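Local coordinates for sulfotransferase (Alicyclobacillus acidocaldarius subsp. acidocaldarius, PDB 3RNL), which probably transfers sulfuryl groups to an acceptor molecule, and binds magnesium ions, at residues 92-97 with 112-117; 75-80 with 84-89. All coordinates share one frame; numbering follows the deposited sequence. Where two conformers were deposited one is given.

Interaction 1 of 2, residues 92-97 with 112-117; sequences FYLFYP and ILIMLR
Leu94 and Ile114 mark the nearest approach of two backbones that stay 7.7 Å apart between their CA atoms, too far for direct main-chain pairing. Residues 112-116 are extended as a strand of the parallel sheet, whereas 92-97 form a tight coil in which Tyr96 N bonds back to Phe92 O at 3.1 Å and Tyr93 to Phe95 take helical backbone angles. Leu94 alone bridges the gap. With CG anti to the backbone N (chi1 180°), it sends its two methyls out to the strand: CD2 lies 4.1 Å from Ile114 CG2 and 4.0 Å from Leu116 CD2, while CD1 lies 4.2 Å from Ile114 CD1. The leucine meets both strand residues at about a right angle, and one branched end rests against two side chains spaced two residues apart on the same face of the sheet. Gln170 and Tyr174 of helix 167-178 also touch Leu94, and Val183 and Val185 of the neighbouring strand flank Ile114 and Leu116. The backbone of Leu94 is tied separately to Val14. With methyls alone meeting across it, the contact is apolar and buried, and depends on how closely those methyls fit.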
loop_
_atom_site.group_PDB
_atom_site.type_symbol
_atom_site.label_atom_id
_atom_site.label_comp_id
_atom_site.label_asym_id
_atom_site.label_seq_id
_atom_site.Cartn_x
_atom_site.Cartn_y
_atom_site.Cartn_z
ATOM N N PHE A 92 -0.401 -2.377 4.316
ATOM C CA PHE A 92 -0.714 -3.790 4.164
ATOM C C PHE A 92 -2.218 -4.092 4.063
ATOM O O PHE A 92 -2.632 -5.246 4.057
ATOM C CB PHE A 92 0.010 -4.648 5.213
ATOM C CG PHE A 92 1.509 -4.540 5.119
ATOM C CD1 PHE A 92 2.182 -5.047 4.014
ATOM C CD2 PHE A 92 2.244 -3.912 6.113
ATOM C CE1 PHE A 92 3.583 -4.944 3.918
ATOM C CE2 PHE A 92 3.631 -3.806 6.016
ATOM C CZ PHE A 92 4.296 -4.322 4.912
ATOM N N TYR A 93 -3.035 -3.046 4.019
ATOM C CA TYR A 93 -4.455 -3.246 3.720
ATOM C C TYR A 93 -4.638 -4.047 2.420
ATOM O O TYR A 93 -5.538 -4.874 2.311
ATOM C CB TYR A 93 -5.138 -1.889 3.589
ATOM C CG TYR A 93 -5.601 -1.244 4.880
ATOM C CD1 TYR A 93 -5.755 -1.979 6.047
ATOM C CD2 TYR A 93 -5.944 0.105 4.904
ATOM C CE1 TYR A 93 -6.219 -1.385 7.220
ATOM C CE2 TYR A 93 -6.405 0.710 6.069
ATOM C CZ TYR A 93 -6.549 -0.046 7.214
ATOM O OH TYR A 93 -7.009 0.548 8.356
ATOM N N LEU A 94 -3.782 -3.806 1.436
ATOM C CA LEU A 94 -3.902 -4.499 0.146
ATOM C C LEU A 94 -3.569 -5.986 0.309
ATOM O O LEU A 94 -4.190 -6.875 -0.293
ATOM C CB LEU A 94 -2.943 -3.842 -0.857
ATOM C CG LEU A 94 -2.964 -4.483 -2.255
ATOM C CD1 LEU A 94 -4.361 -4.369 -2.917
ATOM C CD2 LEU A 94 -1.887 -3.857 -3.157
ATOM N N PHE A 95 -2.601 -6.256 1.175
ATOM C CA PHE A 95 -2.049 -7.598 1.321
ATOM C C PHE A 95 -2.936 -8.552 2.127
ATOM O O PHE A 95 -3.092 -9.718 1.754
ATOM C CB PHE A 95 -0.664 -7.505 1.979
ATOM C CG PHE A 95 -0.050 -8.851 2.304
ATOM C CD1 PHE A 95 0.479 -9.645 1.299
ATOM C CD2 PHE A 95 -0.003 -9.314 3.615
ATOM C CE1 PHE A 95 1.056 -10.884 1.593
ATOM C CE2 PHE A 95 0.559 -10.555 3.915
ATOM C CZ PHE A 95 1.084 -11.337 2.903
ATOM N N TYR A 96 -3.511 -8.079 3.226
ATOM C CA TYR A 96 -4.283 -8.976 4.098
ATOM C C TYR A 96 -5.661 -9.226 3.483
ATOM O O TYR A 96 -6.395 -8.282 3.184
ATOM C CB TYR A 96 -4.384 -8.392 5.512
ATOM C CG TYR A 96 -3.090 -8.589 6.278
ATOM C CD1 TYR A 96 -2.664 -9.870 6.629
ATOM C CD2 TYR A 96 -2.282 -7.514 6.609
ATOM C CE1 TYR A 96 -1.467 -10.064 7.313
ATOM C CE2 TYR A 96 -1.088 -7.698 7.304
ATOM C CZ TYR A 96 -0.691 -8.974 7.649
ATOM O OH TYR A 96 0.500 -9.174 8.330
ATOM N N PRO A 97 -5.990 -10.503 3.251
ATOM C CA PRO A 97 -7.057 -10.870 2.306
ATOM C C PRO A 97 -8.479 -10.582 2.768
ATOM O O PRO A 97 -9.365 -10.558 1.921
ATOM C CB PRO A 97 -6.836 -12.373 2.093
ATOM C CG PRO A 97 -6.237 -12.822 3.381
ATOM C CD PRO A 97 -5.324 -11.689 3.813
ATOM N N ILE A 112 -11.128 3.558 -2.971
ATOM C CA ILE A 112 -9.891 2.864 -2.654
ATOM C C ILE A 112 -8.800 3.346 -3.597
ATOM O O ILE A 112 -9.000 3.322 -4.819
ATOM C CB ILE A 112 -10.060 1.358 -2.895
ATOM C CG1 ILE A 112 -11.280 0.805 -2.139
ATOM C CG2 ILE A 112 -8.756 0.600 -2.552
ATOM C CD1 ILE A 112 -11.139 0.856 -0.616
ATOM N N LEU A 113 -7.670 3.792 -3.038
ATOM C CA LEU A 113 -6.483 4.122 -3.836
ATOM C C LEU A 113 -5.414 3.072 -3.639
ATOM O O LEU A 113 -5.054 2.753 -2.504
ATOM C CB LEU A 113 -5.906 5.482 -3.404
ATOM C CG LEU A 113 -6.746 6.685 -3.849
ATOM C CD1 LEU A 113 -6.275 7.972 -3.164
ATOM C CD2 LEU A 113 -6.668 6.832 -5.368
ATOM N N ILE A 114 -4.892 2.545 -4.747
ATOM C CA ILE A 114 -3.845 1.525 -4.700
ATOM C C ILE A 114 -2.703 2.044 -5.543
ATOM O O ILE A 114 -2.946 2.504 -6.655
ATOM C CB ILE A 114 -4.341 0.223 -5.364
ATOM C CG1 ILE A 114 -5.530 -0.350 -4.587
ATOM C CG2 ILE A 114 -3.196 -0.808 -5.482
ATOM C CD1 ILE A 114 -6.231 -1.518 -5.294
HETATM N N MSE A 115 -1.469 1.991 -5.033
HETATM C CA MSE A 115 -0.319 2.359 -5.872
HETATM C C MSE A 115 0.591 1.145 -6.001
HETATM O O MSE A 115 0.916 0.503 -5.004
HETATM C CB MSE A 115 0.463 3.551 -5.307
HETATM C CG MSE A 115 1.650 3.945 -6.201
HETATM SE SE MSE A 115 2.153 5.825 -6.042
HETATM C CE MSE A 115 1.485 6.162 -4.268
ATOM N N LEU A 116 0.979 0.820 -7.232
ATOM C CA LEU A 116 1.790 -0.367 -7.483
ATOM C C LEU A 116 3.087 0.012 -8.150
ATOM O O LEU A 116 3.140 0.917 -8.967
ATOM C CB LEU A 116 1.039 -1.351 -8.394
ATOM C CG LEU A 116 -0.357 -1.772 -7.930
ATOM C CD1 LEU A 116 -1.029 -2.658 -8.994
ATOM C CD2 LEU A 116 -0.289 -2.518 -6.595
ATOM N N ARG A 117 4.126 -0.737 -7.824
ATOM C CA ARG A 117 5.433 -0.503 -8.390
ATOM C C ARG A 117 5.949 -1.834 -8.921
ATOM O O ARG A 117 5.562 -2.878 -8.412
ATOM C CB ARG A 117 6.328 -0.039 -7.256
ATOM C CG ARG A 117 7.722 0.214 -7.639
ATOM C CD ARG A 117 8.444 0.679 -6.432
ATOM N NE ARG A 117 9.767 1.164 -6.770
ATOM C CZ ARG A 117 10.606 1.644 -5.869
ATOM N NH1 ARG A 117 10.245 1.700 -4.588
ATOM N NH2 ARG A 117 11.788 2.076 -6.255
#

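Interaction 2 of 2, residues 75-80 with 84-89; sequences RLFDGV and RAVGEA
A buried, mainly apolar contact joins Phe77 and Val80, in the loop that follows helix 70-75, to Val86 and Glu88 on strand 85-89 of the central sheet. Two type I turns, Arg75 to Asp78 and Phe77 to Val80, curl the loop and present both side chains to the strand. Val86 is the common partner. Its CG1 sits 3.6 Å from Phe77 CD1, approaching the ring at a slant, and 3.8 Å from Val80 CG2, the two valines meeting tip to tip. Further round the ring, Gly87 O lies in the ring plane at the edge, 3.8 Å from CE1, and Glu88 CB is 4.1 Å from CZ. Glu88 keeps CG anti to its own N (chi1 -172°) and then bends at chi2, which turns its carboxylate away from the phenyl, toward Tyr73, bonded to OE2, and Ser90, bonded to OE1. Leu76 CB lies over the rim of one face of the phenyl, and Tyr73 meets it edge-to-face. With an alanine in place of Phe77 the ring is gone, which would probably leave a gap beside Val86 and Tyr73 without its edge-to-face partner. Strand 85-89 runs between 34-35 and 11-13, and the arrangement fits the alpha-beta-alpha sandwich of the P-loop-like sulfotransferase fold, where connecting segments cover a parallel sheet.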
loop_
_atom_site.group_PDB
_atom_site.type_symbol
_atom_site.label_atom_id
_atom_site.label_comp_id
_atom_site.label_asym_id
_atom_site.label_seq_id
_atom_site.Cartn_x
_atom_site.Cartn_y
_atom_site.Cartn_z
ATOM N N ARG A 75 -11.431 7.942 16.727
ATOM C CA ARG A 75 -10.813 9.173 17.232
ATOM C C ARG A 75 -9.707 9.716 16.320
ATOM O O ARG A 75 -9.314 10.874 16.450
ATOM C CB ARG A 75 -10.308 9.019 18.677
ATOM C CG ARG A 75 -11.436 8.960 19.717
ATOM C CD ARG A 75 -10.910 9.074 21.161
ATOM N NE ARG A 75 -9.878 8.082 21.462
ATOM C CZ ARG A 75 -10.103 6.892 22.020
ATOM N NH1 ARG A 75 -11.337 6.524 22.346
ATOM N NH2 ARG A 75 -9.083 6.068 22.255
ATOM N N LEU A 76 -9.214 8.899 15.393
ATOM C CA LEU A 76 -8.219 9.385 14.430
ATOM C C LEU A 76 -8.776 10.534 13.606
ATOM O O LEU A 76 -8.027 11.326 13.031
ATOM C CB LEU A 76 -7.813 8.274 13.467
ATOM C CG LEU A 76 -7.011 7.145 14.094
ATOM C CD1 LEU A 76 -6.567 6.168 12.994
ATOM C CD2 LEU A 76 -5.802 7.703 14.864
ATOM N N PHE A 77 -10.099 10.573 13.494
ATOM C CA PHE A 77 -10.757 11.536 12.617
ATOM C C PHE A 77 -11.240 12.789 13.334
ATOM O O PHE A 77 -11.933 13.622 12.750
ATOM C CB PHE A 77 -11.826 10.828 11.785
ATOM C CG PHE A 77 -11.276 9.624 11.079
ATOM C CD1 PHE A 77 -10.516 9.775 9.923
ATOM C CD2 PHE A 77 -11.410 8.359 11.629
ATOM C CE1 PHE A 77 -9.949 8.682 9.299
ATOM C CE2 PHE A 77 -10.850 7.255 11.004
ATOM C CZ PHE A 77 -10.114 7.417 9.835
ATOM N N ASP A 78 -10.900 12.899 14.614
ATOM C CA ASP A 78 -11.338 14.055 15.403
ATOM C C ASP A 78 -10.927 15.403 14.791
ATOM O O ASP A 78 -11.591 16.412 15.009
ATOM C CB ASP A 78 -10.830 13.954 16.847
ATOM C CG ASP A 78 -11.632 12.964 17.682
ATOM O OD1 ASP A 78 -12.710 12.515 17.223
ATOM O OD2 ASP A 78 -11.191 12.641 18.805
ATOM N N GLY A 79 -9.839 15.413 14.024
ATOM C CA GLY A 79 -9.337 16.646 13.441
ATOM C C GLY A 79 -10.020 17.101 12.162
ATOM O O GLY A 79 -9.732 18.190 11.656
ATOM N N VAL A 80 -10.916 16.276 11.622
ATOM C CA VAL A 80 -11.675 16.680 10.443
ATOM C C VAL A 80 -12.511 17.921 10.737
ATOM O O VAL A 80 -13.183 17.987 11.772
ATOM C CB VAL A 80 -12.658 15.567 9.995
ATOM C CG1 VAL A 80 -13.603 16.092 8.908
ATOM C CG2 VAL A 80 -11.911 14.330 9.514
ATOM N N ARG A 84 -14.499 17.248 2.500
ATOM C CA ARG A 84 -15.427 16.301 1.889
ATOM C C ARG A 84 -14.826 14.905 1.798
ATOM O O ARG A 84 -15.534 13.911 1.959
ATOM C CB ARG A 84 -15.856 16.776 0.494
ATOM C CG ARG A 84 -16.891 17.895 0.516
ATOM C CD ARG A 84 -17.269 18.328 -0.899
ATOM N NE ARG A 84 -17.562 17.189 -1.766
ATOM C CZ ARG A 84 -18.782 16.719 -2.009
ATOM N NH1 ARG A 84 -19.843 17.290 -1.453
ATOM N NH2 ARG A 84 -18.941 15.677 -2.814
ATOM N N ALA A 85 -13.520 14.839 1.543
ATOM C CA ALA A 85 -12.824 13.565 1.405
ATOM C C ALA A 85 -11.976 13.326 2.647
ATOM O O ALA A 85 -11.151 14.165 3.004
ATOM C CB ALA A 85 -11.939 13.570 0.163
ATOM N N VAL A 86 -12.182 12.182 3.297
ATOM C CA VAL A 86 -11.512 11.866 4.553
ATOM C C VAL A 86 -10.901 10.485 4.412
ATOM O O VAL A 86 -11.608 9.508 4.166
ATOM C CB VAL A 86 -12.521 11.882 5.749
ATOM C CG1 VAL A 86 -11.823 11.466 7.056
ATOM C CG2 VAL A 86 -13.127 13.276 5.916
ATOM N N GLY A 87 -9.605 10.351 4.665
ATOM C CA GLY A 87 -8.997 9.084 4.305
ATOM C C GLY A 87 -7.987 8.597 5.304
ATOM O O GLY A 87 -7.663 9.282 6.263
ATOM N N GLU A 88 -7.581 7.342 5.140
ATOM C CA GLU A 88 -6.678 6.720 6.086
ATOM C C GLU A 88 -5.781 5.789 5.301
ATOM O O GLU A 88 -6.239 5.149 4.356
ATOM C CB GLU A 88 -7.473 5.935 7.140
ATOM C CG GLU A 88 -6.618 5.398 8.296
ATOM C CD GLU A 88 -6.383 3.894 8.187
ATOM O OE1 GLU A 88 -5.204 3.470 8.157
ATOM O OE2 GLU A 88 -7.384 3.134 8.133
ATOM N N ALA A 89 -4.507 5.724 5.687
ATOM C CA ALA A 89 -3.507 4.975 4.914
ATOM C C ALA A 89 -2.782 3.920 5.736
ATOM O O ALA A 89 -2.071 4.262 6.680
ATOM C CB ALA A 89 -2.469 5.941 4.339
#

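Overall arrangement
Interactions 1 and 2 illustrate how one parallel sheet can organise distant loops: interaction 2 rests on strand 85-89 and interaction 1 on strand 111-116, with strand 11-13 between them. Their centres are 19 Å apart, yet a polar link joins them, since Tyr93 OH lies 2.6 Å from Glu88 OE2, a probable hydrogen bond. Interaction 2 lies near the magnesium site of Ser29, His31 and Ile34, Gly87 being about 6 Å from the side chain of Ile34. The side chain of Val86 is about 9 Å from a bound magnesium ion, and that of Ile114 about 14 Å from one. Ile114 is also about 11 Å, between side chains, from Asp176, a ligand of a second magnesium ion not bound to this chain in the model.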